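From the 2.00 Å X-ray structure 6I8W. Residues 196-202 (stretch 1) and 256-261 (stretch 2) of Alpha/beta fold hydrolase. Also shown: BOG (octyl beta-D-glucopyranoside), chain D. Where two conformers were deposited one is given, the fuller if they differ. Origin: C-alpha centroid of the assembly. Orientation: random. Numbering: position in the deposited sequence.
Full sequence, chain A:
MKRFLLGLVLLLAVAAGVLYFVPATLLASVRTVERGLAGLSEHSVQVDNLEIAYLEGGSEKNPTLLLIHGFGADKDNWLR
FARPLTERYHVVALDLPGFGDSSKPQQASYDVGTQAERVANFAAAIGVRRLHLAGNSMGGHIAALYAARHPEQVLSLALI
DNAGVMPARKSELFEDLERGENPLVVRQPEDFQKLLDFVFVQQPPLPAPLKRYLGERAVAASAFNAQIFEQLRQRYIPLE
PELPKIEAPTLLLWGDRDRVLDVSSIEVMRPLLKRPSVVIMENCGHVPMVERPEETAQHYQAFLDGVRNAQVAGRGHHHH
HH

Stretch 1 (196-202) LDFVFVQ
Stretch 2 (256-261) DRDRVL

How are the two stretches set against each other? Stretch 1 begins as the last part of a helix, helical through Val199, and Phe200 at phi/psi -111/138 is the first residue to leave it. Phe200 N bonds back to Leu196 O at 3.0 Å, while Val199 N to the same Leu196 O is a weak bond of 3.3 Å. Stretch 2 has no regular helix or strand. The nearest CA atoms pair Phe198 with Arg259 at 6.8 Å and Val201 with Arg257 at 7.5 Å, so the chains run in opposite senses; together they bury 353 Å².

What forms the apolar part of the contact? Phe198, with chi1 t (-167°) and chi2 62°, has its CA-to-CB bond sideways to stretch 2, but its ring comes nearer, and Phe198 CE2 lies 3.7 Å from Val260 CG2. Val260, also sideways and t (-172°), places CG2 4.0 Å from Val199 CG1, although the CA-to-CB bond of Val199 (m, -58°) points away. One methyl thus touches both residues. Farther along, Val201 (t, 174°) and Arg257 point toward each other, and Val201 CG2 packs 4.0 Å from Arg257 CB; the rest of the arginine follows m, t, p.

Where does the long side chain of Arg259 go? It starts toward stretch 1 and runs m, t, p (-72°, 155°, 64°) with chi4 at 176°, which carries the guanidinium past the Phe198 ring. Arg259 NH2 meets that ring at its edge, 3.8 Å from Phe198 CD1, and Phe198 O lies over one face of the guanidinium. Arg259 NH1 comes within 3.2 Å of Asp197 O, but the angle is too poor for a hydrogen bond. Asp197 itself (m, -65°) sends its carboxylate away from stretch 2.

If no direct hydrogen bond crosses, what links the polar groups? Two waters do. Water 1 donates to Phe198 O at 2.7 Å and accepts from Arg259 N at 3.0 Å, joining the backbones where their CA atoms are paired. Water 2 donates to Phe200 O at 2.7 Å and accepts from Arg259 NH1 at 3.0 Å, tying the arginine tip to the chain just beyond the helix.

What shapes the turn in stretch 2? Asp258, at phi/psi -52/118 with chi1 t (-172°), curls its carboxylate back over its own chain: Asp258 OD1 accepts from Val260 N at 2.7 Å and from Leu261 N at 2.9 Å. Its CA-to-CB bond points away from stretch 1.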

# COMPACT_ATOMS: atom_id res chain seq x y z
N LEU A 196 -6.75 -5.42 11.65
CA LEU A 196 -7.87 -4.69 11.06
C LEU A 196 -8.42 -3.63 12.02
O LEU A 196 -8.69 -2.49 11.60
CB LEU A 196 -8.98 -5.66 10.65
CG LEU A 196 -8.61 -6.80 9.70
CD1 LEU A 196 -9.79 -7.72 9.48
CD2 LEU A 196 -8.10 -6.24 8.38
N ASP A 197 -8.60 -4.00 13.29
CA ASP A 197 -9.10 -3.05 14.31
C ASP A 197 -8.12 -1.89 14.50
O ASP A 197 -8.51 -0.77 14.82
CB ASP A 197 -9.31 -3.75 15.67
CG ASP A 197 -10.41 -4.80 15.62
OD1 ASP A 197 -11.22 -4.77 14.67
OD2 ASP A 197 -10.48 -5.64 16.55
N PHE A 198 -6.84 -2.17 14.26
CA PHE A 198 -5.79 -1.19 14.47
C PHE A 198 -5.74 -0.11 13.37
O PHE A 198 -5.36 1.04 13.64
CB PHE A 198 -4.43 -1.89 14.55
CG PHE A 198 -3.32 -1.03 15.07
CD1 PHE A 198 -3.37 -0.51 16.35
CD2 PHE A 198 -2.20 -0.78 14.30
CE1 PHE A 198 -2.34 0.27 16.84
CE2 PHE A 198 -1.16 -0.01 14.78
CZ PHE A 198 -1.23 0.52 16.05
N VAL A 199 -6.12 -0.46 12.15
CA VAL A 199 -5.98 0.47 11.03
C VAL A 199 -7.32 1.03 10.53
O VAL A 199 -7.33 2.00 9.78
CB VAL A 199 -5.23 -0.16 9.83
CG1 VAL A 199 -3.84 -0.67 10.25
CG2 VAL A 199 -6.06 -1.28 9.23
N PHE A 200 -8.44 0.42 10.94
CA PHE A 200 -9.78 0.91 10.56
C PHE A 200 -10.57 1.50 11.71
O PHE A 200 -10.64 0.91 12.80
CB PHE A 200 -10.64 -0.21 9.95
CG PHE A 200 -10.16 -0.72 8.62
CD1 PHE A 200 -10.29 0.06 7.48
CD2 PHE A 200 -9.62 -1.99 8.51
CE1 PHE A 200 -9.87 -0.41 6.25
CE2 PHE A 200 -9.19 -2.47 7.28
CZ PHE A 200 -9.31 -1.68 6.15
N VAL A 201 -11.24 2.62 11.47
CA VAL A 201 -12.27 3.05 12.40
C VAL A 201 -13.56 2.27 12.10
O VAL A 201 -14.11 1.61 12.97
CB VAL A 201 -12.51 4.57 12.33
CG1 VAL A 201 -13.70 4.97 13.21
CG2 VAL A 201 -11.24 5.30 12.74
N GLN A 202 -14.03 2.35 10.86
CA GLN A 202 -15.17 1.54 10.43
C GLN A 202 -14.65 0.56 9.41
O GLN A 202 -14.31 0.95 8.28
CB GLN A 202 -16.31 2.39 9.83
CG GLN A 202 -17.08 3.24 10.84
CD GLN A 202 -18.28 3.97 10.22
OE1 GLN A 202 -18.11 4.81 9.34
NE2 GLN A 202 -19.48 3.64 10.68
N ASP A 256 -8.14 11.27 10.50
CA ASP A 256 -7.86 11.98 11.75
C ASP A 256 -7.55 11.02 12.91
O ASP A 256 -6.76 11.36 13.79
CB ASP A 256 -9.04 12.90 12.13
CG ASP A 256 -10.35 12.14 12.39
OD1 ASP A 256 -10.46 10.96 11.99
OD2 ASP A 256 -11.29 12.74 12.95
N ARG A 257 -8.11 9.82 12.89
CA ARG A 257 -7.93 8.89 14.02
C ARG A 257 -6.92 7.78 13.71
O ARG A 257 -6.96 6.71 14.34
CB ARG A 257 -9.28 8.30 14.41
CG ARG A 257 -10.30 9.36 14.86
CD ARG A 257 -11.60 8.74 15.35
NE ARG A 257 -11.41 7.95 16.57
CZ ARG A 257 -12.37 7.21 17.12
NH1 ARG A 257 -13.57 7.16 16.57
NH2 ARG A 257 -12.13 6.53 18.23
N ASP A 258 -6.04 8.04 12.76
CA ASP A 258 -4.92 7.15 12.41
C ASP A 258 -4.14 6.81 13.69
O ASP A 258 -3.61 7.69 14.35
CB ASP A 258 -4.01 7.83 11.38
CG ASP A 258 -2.94 6.89 10.82
OD1 ASP A 258 -2.57 5.89 11.48
OD2 ASP A 258 -2.45 7.18 9.70
N ARG A 259 -4.10 5.53 14.04
CA ARG A 259 -3.40 5.09 15.25
C ARG A 259 -1.98 4.65 14.93
O ARG A 259 -1.13 4.52 15.83
CB ARG A 259 -4.17 3.96 15.93
CG ARG A 259 -5.45 4.41 16.61
CD ARG A 259 -6.46 3.27 16.73
NE ARG A 259 -6.02 2.16 17.57
CZ ARG A 259 -6.77 1.11 17.86
NH1 ARG A 259 -8.01 1.04 17.37
NH2 ARG A 259 -6.32 0.13 18.64
N VAL A 260 -1.70 4.43 13.64
CA VAL A 260 -0.40 3.94 13.21
C VAL A 260 0.61 5.07 13.06
O VAL A 260 1.73 4.99 13.55
CB VAL A 260 -0.54 3.20 11.86
CG1 VAL A 260 0.78 2.51 11.48
CG2 VAL A 260 -1.67 2.20 11.92
N LEU A 261 0.21 6.13 12.37
CA LEU A 261 1.04 7.31 12.16
C LEU A 261 0.19 8.54 12.46
O LEU A 261 -0.94 8.66 11.95
CB LEU A 261 1.59 7.36 10.74
CG LEU A 261 2.44 6.16 10.31
CD1 LEU A 261 2.76 6.28 8.83
CD2 LEU A 261 3.69 6.07 11.13
C1 BOG D . -16.57 -8.42 -0.15
O1 BOG D . -15.36 -7.75 0.23
C2 BOG D . -17.72 -7.75 0.61
O2 BOG D . -17.77 -8.30 1.92
C3 BOG D . -19.09 -7.89 -0.05
O3 BOG D . -20.08 -7.08 0.59
C4 BOG D . -18.94 -7.48 -1.51
O4 BOG D . -20.22 -7.46 -2.17
C5 BOG D . -17.99 -8.51 -2.12
O5 BOG D . -16.67 -8.36 -1.57
C6 BOG D . -17.95 -8.44 -3.65
O6 BOG D . -16.80 -7.73 -4.12
C1' BOG D . -14.19 -8.32 -0.33
C2' BOG D . -13.04 -7.33 -0.17
C3' BOG D . -13.25 -6.53 1.11
C4' BOG D . -12.02 -5.72 1.48
C5' BOG D . -11.87 -5.72 2.99
C6' BOG D . -10.86 -4.68 3.45
C7' BOG D . -10.31 -5.04 4.83
C8' BOG D . -11.44 -5.23 5.81
O HOH W 1 -5.63 3.50 12.54
O HOH W 2 -9.34 2.10 14.87